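Local coordinates for Non-ribosomal peptide synthetase (Methanobrevibacter ruminantium, PDB 6VTJ), which joins a peptide carrier domain to a reductase domain that probably releases the carrier-bound peptide by reducing its thioester, at residues G34-F40 against F69-R75; Y65-F69 against H223-D227. All coordinates share one frame; numbering follows the deposited sequence.

Contact 1: residues G34-F40 against F69-R75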
ATOM      1  N   GLY A  34     -26.837 -13.855 -16.295  1.00 43.54           N
ATOM      2  CA  GLY A  34     -27.684 -14.480 -15.305  1.00 42.60           C
ATOM      3  C   GLY A  34     -27.501 -13.872 -13.927  1.00 43.74           C
ATOM      4  O   GLY A  34     -26.615 -13.062 -13.686  1.00 44.64           O
ATOM      5  N   VAL A  35     -28.376 -14.277 -13.004  1.00 45.07           N
ATOM      6  CA  VAL A  35     -28.391 -13.680 -11.670  1.00 44.30           C
ATOM      7  C   VAL A  35     -27.294 -14.235 -10.779  1.00 46.85           C
ATOM      8  O   VAL A  35     -27.010 -13.661  -9.717  1.00 44.85           O
ATOM      9  CB  VAL A  35     -29.784 -13.880 -11.037  1.00 48.08           C
ATOM     10  CG1 VAL A  35     -29.923 -15.286 -10.440  1.00 47.34           C
ATOM     11  CG2 VAL A  35     -30.082 -12.780 -10.008  1.00 43.40           C
ATOM     12  N   GLU A  36     -26.671 -15.340 -11.186  1.00 44.82           N
ATOM     13  CA  GLU A  36     -25.548 -15.927 -10.472  1.00 49.58           C
ATOM     14  C   GLU A  36     -24.239 -15.770 -11.233  1.00 49.37           C
ATOM     15  O   GLU A  36     -23.254 -16.440 -10.904  1.00 51.61           O
ATOM     16  CB  GLU A  36     -25.832 -17.400 -10.190  1.00 47.00           C
ATOM     17  CG  GLU A  36     -27.207 -17.627  -9.595  1.00 54.56           C
ATOM     18  CD  GLU A  36     -27.163 -17.989  -8.123  1.00 62.60           C
ATOM     19  OE1 GLU A  36     -27.543 -19.140  -7.787  1.00 67.33           O
ATOM     20  OE2 GLU A  36     -26.767 -17.121  -7.306  1.00 59.26           O
ATOM     21  N   ASP A  37     -24.210 -14.909 -12.250  1.00 44.93           N
ATOM     22  CA  ASP A  37     -22.969 -14.622 -12.951  1.00 44.44           C
ATOM     23  C   ASP A  37     -22.055 -13.761 -12.082  1.00 43.97           C
ATOM     24  O   ASP A  37     -22.447 -12.687 -11.612  1.00 42.90           O
ATOM     25  CB  ASP A  37     -23.255 -13.918 -14.274  1.00 40.82           C
ATOM     26  CG  ASP A  37     -23.927 -14.828 -15.289  1.00 46.87           C
ATOM     27  OD1 ASP A  37     -24.347 -15.953 -14.916  1.00 43.45           O
ATOM     28  OD2 ASP A  37     -24.040 -14.406 -16.467  1.00 44.97           O
ATOM     29  N   ASN A  38     -20.837 -14.245 -11.868  1.00 43.60           N
ATOM     30  CA  ASN A  38     -19.814 -13.509 -11.134  1.00 42.44           C
ATOM     31  C   ASN A  38     -19.304 -12.347 -11.987  1.00 41.43           C
ATOM     32  O   ASN A  38     -18.777 -12.565 -13.085  1.00 40.64           O
ATOM     33  CB  ASN A  38     -18.674 -14.468 -10.776  1.00 47.16           C
ATOM     34  CG  ASN A  38     -17.633 -13.846  -9.868  1.00 47.03           C
ATOM     35  OD1 ASN A  38     -17.167 -12.732 -10.104  1.00 42.43           O
ATOM     36  ND2 ASN A  38     -17.242 -14.583  -8.832  1.00 46.17           N
ATOM     37  N   PHE A  39     -19.452 -11.117 -11.474  1.00 39.23           N
ATOM     38  CA  PHE A  39     -18.978  -9.924 -12.187  1.00 42.69           C
ATOM     39  C   PHE A  39     -17.556 -10.097 -12.708  1.00 44.67           C
ATOM     40  O   PHE A  39     -17.260  -9.770 -13.862  1.00 43.07           O
ATOM     41  CB  PHE A  39     -19.046  -8.697 -11.274  1.00 38.15           C
ATOM     42  CG  PHE A  39     -18.633  -7.409 -11.944  1.00 38.24           C
ATOM     43  CD1 PHE A  39     -19.483  -6.761 -12.824  1.00 38.33           C
ATOM     44  CD2 PHE A  39     -17.399  -6.829 -11.671  1.00 44.35           C
ATOM     45  CE1 PHE A  39     -19.110  -5.569 -13.431  1.00 41.55           C
ATOM     46  CE2 PHE A  39     -17.016  -5.630 -12.276  1.00 40.72           C
ATOM     47  CZ  PHE A  39     -17.870  -5.002 -13.154  1.00 43.56           C
ATOM     48  N   PHE A  40     -16.653 -10.600 -11.860  1.00 45.08           N
ATOM     49  CA  PHE A  40     -15.248 -10.683 -12.250  1.00 46.81           C
ATOM     50  C   PHE A  40     -14.940 -11.926 -13.073  1.00 47.84           C
ATOM     51  O   PHE A  40     -13.892 -11.972 -13.729  1.00 52.28           O
ATOM     52  CB  PHE A  40     -14.347 -10.629 -11.012  1.00 41.51           C
ATOM     53  CG  PHE A  40     -14.603  -9.438 -10.139  1.00 39.56           C
ATOM     54  CD1 PHE A  40     -13.989  -8.226 -10.408  1.00 42.50           C
ATOM     55  CD2 PHE A  40     -15.478  -9.524  -9.066  1.00 40.56           C
ATOM     56  CE1 PHE A  40     -14.229  -7.124  -9.613  1.00 42.18           C
ATOM     57  CE2 PHE A  40     -15.734  -8.425  -8.268  1.00 39.07           C
ATOM     58  CZ  PHE A  40     -15.106  -7.219  -8.544  1.00 42.99           C
ATOM     59  N   PHE A  69     -16.974  -6.267  -4.606  1.00 43.39           N
ATOM     60  CA  PHE A  69     -15.968  -7.289  -4.327  1.00 40.13           C
ATOM     61  C   PHE A  69     -16.477  -8.328  -3.331  1.00 44.18           C
ATOM     62  O   PHE A  69     -16.108  -9.505  -3.428  1.00 44.64           O
ATOM     63  CB  PHE A  69     -14.684  -6.636  -3.816  1.00 41.05           C
ATOM     64  CG  PHE A  69     -13.939  -5.893  -4.874  1.00 38.86           C
ATOM     65  CD1 PHE A  69     -13.006  -6.544  -5.667  1.00 39.37           C
ATOM     66  CD2 PHE A  69     -14.200  -4.552  -5.107  1.00 36.42           C
ATOM     67  CE1 PHE A  69     -12.325  -5.867  -6.662  1.00 34.80           C
ATOM     68  CE2 PHE A  69     -13.533  -3.869  -6.105  1.00 36.55           C
ATOM     69  CZ  PHE A  69     -12.592  -4.531  -6.880  1.00 41.80           C
ATOM     70  N   ARG A  70     -17.319  -7.926  -2.372  1.00 44.34           N
ATOM     71  CA  ARG A  70     -17.828  -8.896  -1.403  1.00 46.65           C
ATOM     72  C   ARG A  70     -19.038  -9.666  -1.930  1.00 47.97           C
ATOM     73  O   ARG A  70     -19.263 -10.809  -1.518  1.00 49.12           O
ATOM     74  CB  ARG A  70     -18.186  -8.202  -0.082  1.00 41.97           C
ATOM     75  N   ASN A  71     -19.824  -9.069  -2.825  1.00 46.12           N
ATOM     76  CA  ASN A  71     -21.030  -9.693  -3.376  1.00 44.83           C
ATOM     77  C   ASN A  71     -20.933  -9.616  -4.894  1.00 39.89           C
ATOM     78  O   ASN A  71     -21.315  -8.608  -5.492  1.00 41.87           O
ATOM     79  CB  ASN A  71     -22.300  -9.002  -2.874  1.00 44.31           C
ATOM     80  CG  ASN A  71     -22.211  -8.595  -1.411  1.00 46.97           C
ATOM     81  OD1 ASN A  71     -22.022  -7.420  -1.084  1.00 44.89           O
ATOM     82  ND2 ASN A  71     -22.337  -9.571  -0.525  1.00 46.70           N
ATOM     83  N   LYS A  72     -20.449 -10.681  -5.523  1.00 40.62           N
ATOM     84  CA  LYS A  72     -20.000 -10.592  -6.908  1.00 39.09           C
ATOM     85  C   LYS A  72     -21.100 -10.837  -7.935  1.00 40.22           C
ATOM     86  O   LYS A  72     -20.881 -10.557  -9.117  1.00 36.48           O
ATOM     87  CB  LYS A  72     -18.847 -11.578  -7.145  1.00 44.62           C
ATOM     88  CG  LYS A  72     -17.666 -11.376  -6.185  1.00 46.28           C
ATOM     89  CD  LYS A  72     -16.727 -12.575  -6.176  1.00 45.97           C
ATOM     90  CE  LYS A  72     -15.639 -12.387  -5.118  1.00 52.12           C
ATOM     91  NZ  LYS A  72     -14.598 -13.458  -5.184  1.00 52.95           N
ATOM     92  N   THR A  73     -22.262 -11.348  -7.529  1.00 43.51           N
ATOM     93  CA  THR A  73     -23.355 -11.666  -8.444  1.00 43.13           C
ATOM     94  C   THR A  73     -24.559 -10.755  -8.210  1.00 41.42           C
ATOM     95  O   THR A  73     -24.727 -10.204  -7.114  1.00 40.10           O
ATOM     96  CB  THR A  73     -23.791 -13.127  -8.277  1.00 43.23           C
ATOM     97  OG1 THR A  73     -24.305 -13.323  -6.952  1.00 45.27           O
ATOM     98  CG2 THR A  73     -22.620 -14.084  -8.537  1.00 41.54           C
ATOM     99  N   PRO A  74     -25.424 -10.573  -9.219  1.00 40.39           N
ATOM    100  CA  PRO A  74     -26.640  -9.772  -8.994  1.00 39.99           C
ATOM    101  C   PRO A  74     -27.530 -10.333  -7.894  1.00 42.06           C
ATOM    102  O   PRO A  74     -28.181  -9.561  -7.181  1.00 40.43           O
ATOM    103  CB  PRO A  74     -27.340  -9.804 -10.361  1.00 39.77           C
ATOM    104  CG  PRO A  74     -26.288 -10.191 -11.343  1.00 39.16           C
ATOM    105  CD  PRO A  74     -25.368 -11.100 -10.595  1.00 42.59           C
ATOM    106  N   ARG A  75     -27.572 -11.659  -7.741  1.00 40.75           N
ATOM    107  CA  ARG A  75     -28.327 -12.281  -6.657  1.00 43.08           C
ATOM    108  C   ARG A  75     -27.830 -11.786  -5.300  1.00 41.57           C
ATOM    109  O   ARG A  75     -28.606 -11.261  -4.489  1.00 38.96           O
ATOM    110  CB  ARG A  75     -28.218 -13.807  -6.814  1.00 46.06           C
ATOM    111  CG  ARG A  75     -28.733 -14.738  -5.711  1.00 50.01           C
ATOM    112  CD  ARG A  75     -30.259 -14.781  -5.493  1.00 51.54           C
ATOM    113  NE  ARG A  75     -31.108 -14.915  -6.684  1.00 50.98           N
ATOM    114  CZ  ARG A  75     -31.445 -16.061  -7.276  1.00 52.63           C
ATOM    115  NH1 ARG A  75     -30.983 -17.220  -6.823  1.00 52.63           N
ATOM    116  NH2 ARG A  75     -32.250 -16.042  -8.338  1.00 51.23           N
TER
HETATM  117  O   HOH W   1     -25.264 -15.829  -5.786  1.00 43.16           O
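Lys72 runs beside Asn38, the two side chains pointing the same way. Its CB lies 3.6 Å from Asn38 OD1, its CG comes to the edge of the Phe40 ring, and its CD packs 3.4 Å from Asn38 ND2; beyond that the extended chain leads NZ out to the backbone O of Ala226. The backbones are joined here by Phe39 N, which donates a nearly straight bond to Lys72 O (2.8 Å, 169°). Asn38 CG stands anti to its backbone N (chi1 -173°), which lets OD1 curl forward and accept from Phe40 N in an Asx turn, with Glu41 N as a further donor. With an alanine here, the amides of Phe40 and Glu41 would probably lose their acceptor and the aliphatic part of Lys72 its flank.

In the four-helix carrier domain, this loop between helices 15-28 and 46-58 lies across the junction of helices 65-70 and 74-82. At one end, Phe40 CZ sits over a face of Phe69, offset toward the rim, in an offset stack with planes at 30°. At the other end, Arg75 N donates to Val35 O (2.9 Å), while Val35 CG1 sits over one face of the guanidinium, toward its rim, 3.2 Å from NH2; Arg75 NE is salt-bridged to Glu17. Thr73, the N-cap residue of helix 74-82, turns OG1 to Ala76 N, and a water links OG1 to Glu36 OE2, itself 3.5 Å from Arg75 CG. Thr73 CG2 rests against the backbone oxygens of both Glu36 and Asp37.

Contact 2: residues Y65-F69 against H223-D227. With PNS (4'-phosphopantetheine), chain B.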
ATOM      1  N   TYR A  65     -17.845   0.791  -3.241  1.00 41.32           N
ATOM      2  CA  TYR A  65     -16.952  -0.015  -4.067  1.00 39.33           C
ATOM      3  C   TYR A  65     -16.721  -1.414  -3.494  1.00 43.69           C
ATOM      4  O   TYR A  65     -16.698  -2.393  -4.246  1.00 39.75           O
ATOM      5  CB  TYR A  65     -15.632   0.739  -4.223  1.00 40.69           C
ATOM      6  CG  TYR A  65     -14.695   0.258  -5.304  1.00 38.79           C
ATOM      7  CD1 TYR A  65     -15.128   0.052  -6.602  1.00 39.87           C
ATOM      8  CD2 TYR A  65     -13.351   0.061  -5.025  1.00 39.12           C
ATOM      9  CE1 TYR A  65     -14.241  -0.371  -7.592  1.00 40.96           C
ATOM     10  CE2 TYR A  65     -12.462  -0.348  -5.998  1.00 39.36           C
ATOM     11  CZ  TYR A  65     -12.898  -0.563  -7.275  1.00 39.94           C
ATOM     12  OH  TYR A  65     -11.987  -0.981  -8.220  1.00 36.00           O
ATOM     13  N   ASP A  66     -16.522  -1.543  -2.176  1.00 46.05           N
ATOM     14  CA  ASP A  66     -16.199  -2.876  -1.660  1.00 45.55           C
ATOM     15  C   ASP A  66     -17.386  -3.829  -1.745  1.00 44.52           C
ATOM     16  O   ASP A  66     -17.194  -5.054  -1.675  1.00 45.60           O
ATOM     17  CB  ASP A  66     -15.673  -2.806  -0.212  1.00 45.69           C
ATOM     18  CG  ASP A  66     -16.718  -2.322   0.793  1.00 52.86           C
ATOM     19  OD1 ASP A  66     -17.853  -2.852   0.826  1.00 52.58           O
ATOM     20  OD2 ASP A  66     -16.390  -1.417   1.591  1.00 54.61           O
ATOM     21  N   ASP A  67     -18.602  -3.287  -1.891  1.00 47.85           N
ATOM     22  CA  ASP A  67     -19.795  -4.118  -2.008  1.00 45.24           C
ATOM     23  C   ASP A  67     -19.700  -5.072  -3.190  1.00 43.40           C
ATOM     24  O   ASP A  67     -20.123  -6.227  -3.090  1.00 47.39           O
ATOM     25  CB  ASP A  67     -21.035  -3.234  -2.140  1.00 48.09           C
ATOM     26  CG  ASP A  67     -21.458  -2.628  -0.825  1.00 45.67           C
ATOM     27  OD1 ASP A  67     -21.143  -3.235   0.216  1.00 46.63           O
ATOM     28  OD2 ASP A  67     -22.115  -1.561  -0.828  1.00 46.75           O
ATOM     29  N   ILE A  68     -19.149  -4.619  -4.322  1.00 41.72           N
ATOM     30  CA  ILE A  68     -19.137  -5.496  -5.488  1.00 40.65           C
ATOM     31  C   ILE A  68     -18.033  -6.545  -5.380  1.00 45.46           C
ATOM     32  O   ILE A  68     -18.165  -7.641  -5.950  1.00 43.67           O
ATOM     33  CB  ILE A  68     -19.067  -4.662  -6.784  1.00 43.06           C
ATOM     34  CG1 ILE A  68     -18.765  -5.527  -8.012  1.00 43.65           C
ATOM     35  CG2 ILE A  68     -18.097  -3.528  -6.660  1.00 44.31           C
ATOM     36  CD1 ILE A  68     -19.880  -6.516  -8.364  1.00 46.19           C
ATOM     37  N   PHE A  69     -16.974  -6.267  -4.606  1.00 43.39           N
ATOM     38  CA  PHE A  69     -15.968  -7.289  -4.327  1.00 40.13           C
ATOM     39  C   PHE A  69     -16.477  -8.328  -3.331  1.00 44.18           C
ATOM     40  O   PHE A  69     -16.108  -9.505  -3.428  1.00 44.64           O
ATOM     41  CB  PHE A  69     -14.684  -6.636  -3.816  1.00 41.05           C
ATOM     42  CG  PHE A  69     -13.939  -5.893  -4.874  1.00 38.86           C
ATOM     43  CD1 PHE A  69     -13.006  -6.544  -5.667  1.00 39.37           C
ATOM     44  CD2 PHE A  69     -14.200  -4.552  -5.107  1.00 36.42           C
ATOM     45  CE1 PHE A  69     -12.325  -5.867  -6.662  1.00 34.80           C
ATOM     46  CE2 PHE A  69     -13.533  -3.869  -6.105  1.00 36.55           C
ATOM     47  CZ  PHE A  69     -12.592  -4.531  -6.880  1.00 41.80           C
ATOM     48  N   HIS A 223      -5.965  -2.353  -2.985  1.00 30.73           N
ATOM     49  CA  HIS A 223      -6.810  -2.301  -1.795  1.00 35.05           C
ATOM     50  C   HIS A 223      -8.041  -3.188  -1.908  1.00 38.10           C
ATOM     51  O   HIS A 223      -8.629  -3.530  -0.881  1.00 36.93           O
ATOM     52  CB  HIS A 223      -7.266  -0.864  -1.515  1.00 35.18           C
ATOM     53  N   TYR A 224      -8.454  -3.545  -3.127  1.00 38.66           N
ATOM     54  CA  TYR A 224      -9.616  -4.403  -3.358  1.00 38.21           C
ATOM     55  C   TYR A 224      -9.300  -5.346  -4.506  1.00 35.86           C
ATOM     56  O   TYR A 224      -8.929  -4.898  -5.594  1.00 36.50           O
ATOM     57  CB  TYR A 224     -10.867  -3.572  -3.675  1.00 35.27           C
ATOM     58  CG  TYR A 224     -11.126  -2.538  -2.617  1.00 38.85           C
ATOM     59  CD1 TYR A 224     -11.753  -2.886  -1.431  1.00 39.18           C
ATOM     60  CD2 TYR A 224     -10.711  -1.218  -2.779  1.00 36.50           C
ATOM     61  CE1 TYR A 224     -11.976  -1.958  -0.442  1.00 39.92           C
ATOM     62  CE2 TYR A 224     -10.940  -0.277  -1.788  1.00 39.52           C
ATOM     63  CZ  TYR A 224     -11.571  -0.665  -0.621  1.00 38.29           C
ATOM     64  OH  TYR A 224     -11.810   0.244   0.380  1.00 43.85           O
ATOM     65  N   THR A 225      -9.430  -6.647  -4.261  1.00 33.86           N
ATOM     66  CA  THR A 225      -9.202  -7.648  -5.290  1.00 37.89           C
ATOM     67  C   THR A 225     -10.277  -8.711  -5.174  1.00 41.51           C
ATOM     68  O   THR A 225     -10.843  -8.934  -4.101  1.00 39.15           O
ATOM     69  CB  THR A 225      -7.829  -8.331  -5.187  1.00 36.86           C
ATOM     70  OG1 THR A 225      -7.933  -9.460  -4.312  1.00 41.38           O
ATOM     71  CG2 THR A 225      -6.769  -7.379  -4.644  1.00 39.40           C
ATOM     72  N   ALA A 226     -10.527  -9.392  -6.293  1.00 38.43           N
ATOM     73  CA  ALA A 226     -11.562 -10.413  -6.355  1.00 43.65           C
ATOM     74  C   ALA A 226     -11.074 -11.810  -5.997  1.00 44.11           C
ATOM     75  O   ALA A 226     -11.910 -12.700  -5.816  1.00 47.53           O
ATOM     76  CB  ALA A 226     -12.192 -10.447  -7.757  1.00 46.80           C
ATOM     77  N   ASP A 227      -9.766 -12.047  -5.916  1.00 42.62           N
ATOM     78  CA  ASP A 227      -9.302 -13.376  -5.521  1.00 42.58           C
ATOM     79  C   ASP A 227      -8.214 -13.317  -4.453  1.00 39.76           C
ATOM     80  O   ASP A 227      -8.000 -12.273  -3.831  1.00 41.19           O
ATOM     81  CB  ASP A 227      -8.804 -14.165  -6.732  1.00 44.72           C
ATOM     82  CG  ASP A 227      -7.848 -13.382  -7.597  1.00 49.13           C
ATOM     83  OD1 ASP A 227      -6.970 -12.672  -7.053  1.00 48.42           O
ATOM     84  OD2 ASP A 227      -7.958 -13.508  -8.835  1.00 59.55           O
TER
HETATM   85  O23 PNS B4201      -7.616  -4.614 -10.289  1.00 36.90           O
HETATM   86  P24 PNS B4201      -8.026  -3.260 -10.645  1.00 43.01           P
HETATM   87  O26 PNS B4201      -7.316  -2.620 -11.717  1.00 40.28           O
HETATM   88  O27 PNS B4201      -7.632  -2.412  -9.427  1.00 35.06           O
HETATM   89  C28 PNS B4201      -8.146  -1.132  -9.203  1.00 40.54           C
HETATM   90  C29 PNS B4201      -7.889  -0.633  -7.791  1.00 41.33           C
HETATM   91  C30 PNS B4201      -8.400   0.776  -7.695  1.00 37.91           C
HETATM   92  C31 PNS B4201      -8.663  -1.485  -6.801  1.00 36.58           C
HETATM   93  C32 PNS B4201      -6.370  -0.641  -7.521  1.00 37.44           C
HETATM   94  O33 PNS B4201      -5.720  -0.056  -8.616  1.00 37.76           O
HETATM   95  C34 PNS B4201      -5.987   0.043  -6.220  1.00 40.83           C
HETATM   96  O35 PNS B4201      -6.353  -0.442  -5.196  1.00 34.92           O
HETATM   97  N36 PNS B4201      -5.254   1.155  -6.267  1.00 37.21           N
HETATM   98  C37 PNS B4201      -4.766   1.884  -5.142  1.00 34.92           C
HETATM   99  C38 PNS B4201      -3.426   1.406  -4.636  1.00 42.84           C
HETATM  100  C39 PNS B4201      -2.819   2.361  -3.661  1.00 38.99           C
HETATM  101  O40 PNS B4201      -2.887   3.534  -3.810  1.00 46.19           O
HETATM  102  N41 PNS B4201      -2.209   1.812  -2.662  1.00 31.66           N
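Tyr224 CB sits squarely over the centre of the Phe69 ring, 3.6 Å from its centroid, a CH-pi contact that forms the dense heart of the packing; no hydrogen bond joins segments 65-69 and 223-227. Phe69 CD1 reaches the carbonyl carbon of Thr225, and the backbone N of Ala226 meets the edge of the same ring in its plane. Tyr65 comes in edge first: its CD2 lies 3.7 Å from Tyr224 CD2, in an offset edge-to-face pair with planes at 82°. With chi1 at -165°, placing CG opposite the backbone N, Tyr65 swings its ring off helix 65-70 toward Tyr224; Phe69 CE2 lies over one face of that ring, toward the rim, 3.5 Å above the plane. These three rings make an aromatic cluster on the interface between the carrier domain and the Rossmann-type reductase domain.

Beside it runs the 4'-phosphopantetheine. Tyr65 OH, held by Ser46 O, has PNS C31 at 3.6 Å, and His223 N donates to PNS O35 (2.9 Å, 164°); Lys222 NZ and Ala338 N hold the prosthetic group further. Away from the cluster the two segments fit more loosely. Asp66 meets the Tyr224 ring through CB, 3.8 Å from CE1, while Asp437 and Asn290 also pack on Tyr224. Thr225 directs its CB away from the helix, and Asp227, near the start of helix 229-246, is exposed to solvent.

In the fold
From the N terminus, the chain leaves helix 15-28 and lays down loop 34-40, passes through helix 46-58, and returns with helix 65-70 and the start of helix 74-82; contact 1 closes this short excursion within the carrier domain. Contact 2 closes a far longer one, 154 residues, from helix 65-70 to the loop between strand 213-216 and helix 229-246 of the reductase domain. Their segments alternate, so the two closures cross. They share Phe69. Contact 1 folds the carrier domain on itself and also lends Phe40, its CG 3.5 Å from Ala226 CB, and Lys72 NZ to Ala226, beside contact 2, which joins the two domains.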